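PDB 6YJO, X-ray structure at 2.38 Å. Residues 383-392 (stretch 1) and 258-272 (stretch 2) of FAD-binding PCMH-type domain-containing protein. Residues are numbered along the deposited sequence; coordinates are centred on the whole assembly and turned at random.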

ATOM      1  N   LEU A 383     -11.678   2.414   7.313  1.00 44.67           N
ATOM      2  CA  LEU A 383     -10.486   2.707   8.103  1.00 44.48           C
ATOM      3  C   LEU A 383     -10.016   4.116   7.767  1.00 45.93           C
ATOM      4  O   LEU A 383      -9.701   4.407   6.607  1.00 45.96           O
ATOM      5  CB  LEU A 383      -9.373   1.692   7.827  1.00 43.02           C
ATOM      6  CG  LEU A 383      -9.674   0.230   8.157  1.00 42.20           C
ATOM      7  CD1 LEU A 383      -8.456  -0.641   7.908  1.00 40.87           C
ATOM      8  CD2 LEU A 383     -10.147   0.094   9.590  1.00 43.36           C
ATOM      9  N   ILE A 384      -9.975   4.984   8.776  1.00 47.21           N
ATOM     10  CA  ILE A 384      -9.544   6.370   8.620  1.00 46.06           C
ATOM     11  C   ILE A 384      -8.279   6.537   9.452  1.00 46.24           C
ATOM     12  O   ILE A 384      -8.346   6.702  10.675  1.00 48.16           O
ATOM     13  CB  ILE A 384     -10.620   7.370   9.049  1.00 44.90           C
ATOM     14  CG1 ILE A 384     -12.004   6.876   8.632  1.00 44.99           C
ATOM     15  CG2 ILE A 384     -10.344   8.734   8.439  1.00 46.42           C
ATOM     16  CD1 ILE A 384     -13.109   7.878   8.896  1.00 45.75           C
ATOM     17  N   ASP A 385      -7.122   6.496   8.798  1.00 46.11           N
ATOM     18  CA  ASP A 385      -5.858   6.717   9.483  1.00 47.36           C
ATOM     19  C   ASP A 385      -5.614   8.207   9.668  1.00 48.46           C
ATOM     20  O   ASP A 385      -5.961   9.020   8.808  1.00 49.04           O
ATOM     21  CB  ASP A 385      -4.706   6.106   8.688  1.00 50.06           C
ATOM     22  CG  ASP A 385      -4.755   4.593   8.652  1.00 54.50           C
ATOM     23  OD1 ASP A 385      -4.443   3.961   9.684  1.00 56.54           O
ATOM     24  OD2 ASP A 385      -5.106   4.034   7.591  1.00 56.73           O
ATOM     25  N   LEU A 386      -5.020   8.565  10.803  1.00 48.63           N
ATOM     26  CA  LEU A 386      -4.471   9.904  10.976  1.00 49.46           C
ATOM     27  C   LEU A 386      -3.119   9.933  10.272  1.00 48.57           C
ATOM     28  O   LEU A 386      -2.153   9.314  10.732  1.00 48.11           O
ATOM     29  CB  LEU A 386      -4.366  10.258  12.456  1.00 49.57           C
ATOM     30  CG  LEU A 386      -5.688  10.170  13.233  1.00 49.25           C
ATOM     31  CD1 LEU A 386      -5.570  10.865  14.586  1.00 50.99           C
ATOM     32  CD2 LEU A 386      -6.856  10.747  12.429  1.00 49.31           C
ATOM     33  N   PHE A 387      -3.056  10.649   9.150  1.00 48.11           N
ATOM     34  CA  PHE A 387      -2.013  10.484   8.145  1.00 46.21           C
ATOM     35  C   PHE A 387      -0.963  11.588   8.168  1.00 43.89           C
ATOM     36  O   PHE A 387       0.236  11.296   8.148  1.00 40.16           O
ATOM     37  CB  PHE A 387      -2.667  10.428   6.761  1.00 46.72           C
ATOM     38  CG  PHE A 387      -1.704  10.208   5.634  1.00 47.90           C
ATOM     39  CD1 PHE A 387      -1.321   8.929   5.274  1.00 47.88           C
ATOM     40  CD2 PHE A 387      -1.202  11.280   4.918  1.00 49.43           C
ATOM     41  CE1 PHE A 387      -0.444   8.723   4.226  1.00 47.72           C
ATOM     42  CE2 PHE A 387      -0.326  11.078   3.872  1.00 49.93           C
ATOM     43  CZ  PHE A 387       0.052   9.797   3.527  1.00 48.82           C
ATOM     44  N   GLY A 388      -1.389  12.850   8.175  1.00 46.42           N
ATOM     45  CA  GLY A 388      -0.462  13.959   8.052  1.00 48.34           C
ATOM     46  C   GLY A 388      -0.517  14.949   9.195  1.00 51.13           C
ATOM     47  O   GLY A 388      -0.776  14.576  10.343  1.00 53.86           O
ATOM     48  N   GLY A 389      -0.269  16.221   8.890  1.00 52.65           N
ATOM     49  CA  GLY A 389      -0.244  17.262   9.890  1.00 53.71           C
ATOM     50  C   GLY A 389       1.168  17.620  10.317  1.00 52.57           C
ATOM     51  O   GLY A 389       2.148  17.001   9.892  1.00 49.50           O
ATOM     52  N   PRO A 390       1.298  18.634  11.176  1.00 56.15           N
ATOM     53  CA  PRO A 390       2.643  19.094  11.563  1.00 58.63           C
ATOM     54  C   PRO A 390       3.467  18.049  12.294  1.00 59.01           C
ATOM     55  O   PRO A 390       4.699  18.060  12.183  1.00 59.75           O
ATOM     56  CB  PRO A 390       2.354  20.306  12.458  1.00 60.76           C
ATOM     57  CG  PRO A 390       0.973  20.750  12.079  1.00 60.50           C
ATOM     58  CD  PRO A 390       0.237  19.490  11.729  1.00 57.63           C
ATOM     59  N   ASN A 391       2.832  17.145  13.038  1.00 58.67           N
ATOM     60  CA  ASN A 391       3.543  16.178  13.866  1.00 58.66           C
ATOM     61  C   ASN A 391       3.658  14.804  13.217  1.00 54.97           C
ATOM     62  O   ASN A 391       4.153  13.870  13.856  1.00 53.63           O
ATOM     63  CB  ASN A 391       2.857  16.058  15.231  1.00 60.00           C
ATOM     64  CG  ASN A 391       3.151  17.245  16.138  1.00 62.70           C
ATOM     65  OD1 ASN A 391       4.297  17.681  16.257  1.00 63.09           O
ATOM     66  ND2 ASN A 391       2.115  17.773  16.776  1.00 64.02           N
ATOM     67  N   SER A 392       3.220  14.660  11.969  1.00 53.34           N
ATOM     68  CA  SER A 392       3.435  13.439  11.208  1.00 49.44           C
ATOM     69  C   SER A 392       4.754  13.530  10.454  1.00 47.25           C
ATOM     70  O   SER A 392       5.079  14.570   9.875  1.00 47.01           O
ATOM     71  CB  SER A 392       2.286  13.201  10.226  1.00 48.57           C
ATOM     72  OG  SER A 392       2.567  12.102   9.377  1.00 47.38           O
TER
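Stretch 2 (258-272) GLLAMQKFAVTAPKE

Stretch 2 is a helix through T268, followed by an extended exit at A269 and P270 and a return to compact backbone angles at K271 and E272. It runs beside the strand 383-386 in roughly the same direction, at an angle of 31° and with a closest axial approach of 9.7 Å. The two chains converge along their length: the CA atoms of I384 and L259 are 9.7 Å apart, those of L386 and A266 5.8 Å, and those of N391 and K271 5.1 Å.

I384 and L386 point toward the helix, whereas D385 points away. Where the backbones are far apart, long side chains bridge the gap. L259 leaves its CA sideways, but with chi1 m and chi2 t its end comes nearer, and CD2 lies 4.1 Å from CD1 of I384, itself extended by a t chi2. One turn later M262 points toward the strand. Its chi1 of -92° lies between wells, chi2 is t and chi3 is p, and this path brings CE to 3.7 Å from CD2 of L386. The flexible, unbranched thioether suits such a place. L386, with chi1 m and chi2 t, also sets CD1 3.7 Å from CB of A266. Here the small alanine suits the close approach of helix and strand.

G389 has phi/psi of 100/176, and a CB there would lie only 3.2 Å from O of A266 and would be jammed against the preceding carbonyl. G389 opens a type I turn ending at S392. P390, whose phi of -63° fits the turn, places CD 3.9 Å from CG1 of V267, which has chi1 t. One water ties the turn to the helix end, donating to O of A266 (3.0 Å) and O of G388 (2.7 Å) while accepting from N of N391 (2.9 Å).

N391 points toward stretch 2 with chi1 m and chi2 -46°, and its amide lies among carbonyls just where the helix gives out: ND2 of N391 is 3.1 Å from O of A269 and 3.4 Å from O of T268. The side chain of K271 leads away, chi1 p, then two t angles and chi4 m, and NZ of K271 forms a salt bridge with OE2 of E272 at 3.6 Å. S392 faces away, and its t rotamer lets OG donate to O of F387 at 2.8 Å, bracing the loop from within.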

ATOM      1  N   GLY A 258     -17.544  13.304  16.986  1.00 66.21           N
ATOM      2  CA  GLY A 258     -16.362  12.498  17.245  1.00 64.57           C
ATOM      3  C   GLY A 258     -15.333  12.586  16.134  1.00 62.77           C
ATOM      4  O   GLY A 258     -14.129  12.642  16.395  1.00 62.09           O
ATOM      5  N   LEU A 259     -15.791  12.591  14.880  1.00 61.91           N
ATOM      6  CA  LEU A 259     -14.859  12.675  13.759  1.00 60.93           C
ATOM      7  C   LEU A 259     -14.248  14.067  13.660  1.00 64.13           C
ATOM      8  O   LEU A 259     -13.067  14.209  13.323  1.00 64.11           O
ATOM      9  CB  LEU A 259     -15.569  12.295  12.460  1.00 58.80           C
ATOM     10  CG  LEU A 259     -15.891  10.801  12.353  1.00 56.54           C
ATOM     11  CD1 LEU A 259     -16.938  10.529  11.287  1.00 55.97           C
ATOM     12  CD2 LEU A 259     -14.622   9.997  12.075  1.00 54.11           C
ATOM     13  N   LEU A 260     -15.031  15.107  13.954  1.00 64.51           N
ATOM     14  CA  LEU A 260     -14.479  16.458  13.987  1.00 64.53           C
ATOM     15  C   LEU A 260     -13.453  16.598  15.105  1.00 64.02           C
ATOM     16  O   LEU A 260     -12.444  17.291  14.942  1.00 62.87           O
ATOM     17  CB  LEU A 260     -15.602  17.484  14.151  1.00 66.33           C
ATOM     18  CG  LEU A 260     -16.413  17.746  12.882  1.00 66.32           C
ATOM     19  CD1 LEU A 260     -17.753  18.396  13.205  1.00 68.11           C
ATOM     20  CD2 LEU A 260     -15.618  18.618  11.905  1.00 66.63           C
ATOM     21  N   ALA A 261     -13.683  15.931  16.239  1.00 65.18           N
ATOM     22  CA  ALA A 261     -12.717  15.983  17.331  1.00 69.23           C
ATOM     23  C   ALA A 261     -11.428  15.258  16.969  1.00 67.73           C
ATOM     24  O   ALA A 261     -10.353  15.635  17.448  1.00 69.51           O
ATOM     25  CB  ALA A 261     -13.327  15.385  18.597  1.00 70.10           C
ATOM     26  N   MET A 262     -11.512  14.233  16.118  1.00 65.48           N
ATOM     27  CA  MET A 262     -10.318  13.489  15.731  1.00 64.42           C
ATOM     28  C   MET A 262      -9.458  14.283  14.757  1.00 62.21           C
ATOM     29  O   MET A 262      -8.228  14.194  14.806  1.00 59.60           O
ATOM     30  CB  MET A 262     -10.708  12.152  15.108  1.00 64.31           C
ATOM     31  CG  MET A 262     -10.786  11.012  16.102  1.00 65.91           C
ATOM     32  SD  MET A 262     -11.154   9.438  15.299  1.00 65.30           S
ATOM     33  CE  MET A 262      -9.720   9.250  14.245  1.00 62.82           C
ATOM     34  N   GLN A 263     -10.084  15.044  13.856  1.00 63.06           N
ATOM     35  CA  GLN A 263      -9.320  15.921  12.973  1.00 64.34           C
ATOM     36  C   GLN A 263      -8.440  16.861  13.780  1.00 66.70           C
ATOM     37  O   GLN A 263      -7.248  17.010  13.496  1.00 67.14           O
ATOM     38  CB  GLN A 263     -10.259  16.725  12.072  1.00 63.89           C
ATOM     39  CG  GLN A 263     -11.259  15.891  11.285  1.00 60.91           C
ATOM     40  CD  GLN A 263     -11.804  16.633  10.083  1.00 60.36           C
ATOM     41  OE1 GLN A 263     -11.603  16.221   8.940  1.00 59.97           O
ATOM     42  NE2 GLN A 263     -12.514  17.728  10.337  1.00 61.97           N
ATOM     43  N   LYS A 264      -9.020  17.512  14.792  1.00 68.86           N
ATOM     44  CA  LYS A 264      -8.248  18.409  15.644  1.00 71.48           C
ATOM     45  C   LYS A 264      -7.107  17.665  16.321  1.00 69.90           C
ATOM     46  O   LYS A 264      -5.971  18.150  16.358  1.00 70.25           O
ATOM     47  CB  LYS A 264      -9.167  19.047  16.690  1.00 75.40           C
ATOM     48  CG  LYS A 264     -10.380  19.767  16.106  1.00 75.95           C
ATOM     49  CD  LYS A 264     -11.464  19.997  17.158  1.00 77.54           C
ATOM     50  CE  LYS A 264     -11.066  21.066  18.162  1.00 79.79           C
ATOM     51  NZ  LYS A 264     -12.256  21.681  18.810  1.00 81.28           N
ATOM     52  N   PHE A 265      -7.391  16.474  16.852  1.00 67.53           N
ATOM     53  CA  PHE A 265      -6.364  15.694  17.531  1.00 66.57           C
ATOM     54  C   PHE A 265      -5.281  15.226  16.566  1.00 63.97           C
ATOM     55  O   PHE A 265      -4.125  15.056  16.971  1.00 63.58           O
ATOM     56  CB  PHE A 265      -7.011  14.497  18.228  1.00 65.13           C
ATOM     57  CG  PHE A 265      -6.085  13.752  19.135  1.00 64.40           C
ATOM     58  CD1 PHE A 265      -5.617  14.341  20.298  1.00 66.10           C
ATOM     59  CD2 PHE A 265      -5.688  12.460  18.833  1.00 61.90           C
ATOM     60  CE1 PHE A 265      -4.765  13.658  21.140  1.00 66.58           C
ATOM     61  CE2 PHE A 265      -4.840  11.772  19.673  1.00 62.49           C
ATOM     62  CZ  PHE A 265      -4.376  12.372  20.829  1.00 64.94           C
ATOM     63  N   ALA A 266      -5.632  15.006  15.296  1.00 62.53           N
ATOM     64  CA  ALA A 266      -4.637  14.609  14.307  1.00 62.04           C
ATOM     65  C   ALA A 266      -3.622  15.711  14.045  1.00 64.73           C
ATOM     66  O   ALA A 266      -2.522  15.424  13.563  1.00 65.01           O
ATOM     67  CB  ALA A 266      -5.323  14.212  12.999  1.00 60.41           C
ATOM     68  N   VAL A 267      -3.963  16.960  14.362  1.00 66.58           N
ATOM     69  CA  VAL A 267      -3.042  18.068  14.142  1.00 66.48           C
ATOM     70  C   VAL A 267      -2.089  18.222  15.319  1.00 68.02           C
ATOM     71  O   VAL A 267      -0.919  18.573  15.136  1.00 69.17           O
ATOM     72  CB  VAL A 267      -3.836  19.363  13.889  1.00 66.94           C
ATOM     73  CG1 VAL A 267      -2.891  20.553  13.717  1.00 69.25           C
ATOM     74  CG2 VAL A 267      -4.745  19.204  12.679  1.00 63.93           C
ATOM     75  N   THR A 268      -2.566  17.955  16.538  1.00 68.31           N
ATOM     76  CA  THR A 268      -1.839  18.327  17.744  1.00 69.92           C
ATOM     77  C   THR A 268      -1.144  17.163  18.442  1.00 68.79           C
ATOM     78  O   THR A 268      -0.210  17.404  19.214  1.00 69.84           O
ATOM     79  CB  THR A 268      -2.793  18.989  18.747  1.00 72.82           C
ATOM     80  OG1 THR A 268      -3.882  18.101  19.029  1.00 70.89           O
ATOM     81  CG2 THR A 268      -3.343  20.297  18.194  1.00 74.50           C
ATOM     82  N   ALA A 269      -1.563  15.924  18.202  1.00 66.70           N
ATOM     83  CA  ALA A 269      -1.046  14.816  18.990  1.00 68.17           C
ATOM     84  C   ALA A 269       0.458  14.645  18.763  1.00 68.93           C
ATOM     85  O   ALA A 269       0.978  15.012  17.707  1.00 69.46           O
ATOM     86  CB  ALA A 269      -1.777  13.523  18.638  1.00 65.95           C
ATOM     87  N   PRO A 270       1.181  14.105  19.745  1.00 69.72           N
ATOM     88  CA  PRO A 270       2.617  13.864  19.551  1.00 69.12           C
ATOM     89  C   PRO A 270       2.877  12.912  18.393  1.00 64.63           C
ATOM     90  O   PRO A 270       2.003  12.154  17.966  1.00 61.01           O
ATOM     91  CB  PRO A 270       3.060  13.248  20.883  1.00 71.45           C
ATOM     92  CG  PRO A 270       2.057  13.718  21.871  1.00 74.40           C
ATOM     93  CD  PRO A 270       0.757  13.781  21.118  1.00 72.52           C
ATOM     94  N   LYS A 271       4.114  12.956  17.887  1.00 64.19           N
ATOM     95  CA  LYS A 271       4.496  12.079  16.787  1.00 61.49           C
ATOM     96  C   LYS A 271       4.675  10.635  17.241  1.00 59.09           C
ATOM     97  O   LYS A 271       4.633   9.729  16.403  1.00 57.22           O
ATOM     98  CB  LYS A 271       5.778  12.588  16.124  1.00 63.00           C
ATOM     99  CG  LYS A 271       7.056  12.279  16.882  1.00 65.83           C
ATOM    100  CD  LYS A 271       8.246  12.976  16.243  1.00 67.26           C
ATOM    101  CE  LYS A 271       9.495  12.828  17.089  1.00 69.11           C
ATOM    102  NZ  LYS A 271       9.328  13.466  18.426  1.00 72.21           N
ATOM    103  N   GLU A 272       4.869  10.399  18.541  1.00 59.22           N
ATOM    104  CA  GLU A 272       4.925   9.037  19.063  1.00 57.00           C
ATOM    105  C   GLU A 272       3.598   8.300  18.934  1.00 52.05           C
ATOM    106  O   GLU A 272       3.562   7.086  19.159  1.00 49.23           O
ATOM    107  CB  GLU A 272       5.346   9.046  20.539  1.00 61.14           C
ATOM    108  CG  GLU A 272       6.849   9.184  20.774  1.00 64.02           C
ATOM    109  CD  GLU A 272       7.332  10.619  20.700  1.00 67.67           C
ATOM    110  OE1 GLU A 272       6.481  11.530  20.621  1.00 68.24           O
ATOM    111  OE2 GLU A 272       8.565  10.839  20.725  1.00 69.18           O
TER
HETATM  112  O   HOH W   1       0.285  15.765  12.563  1.00 43.78           O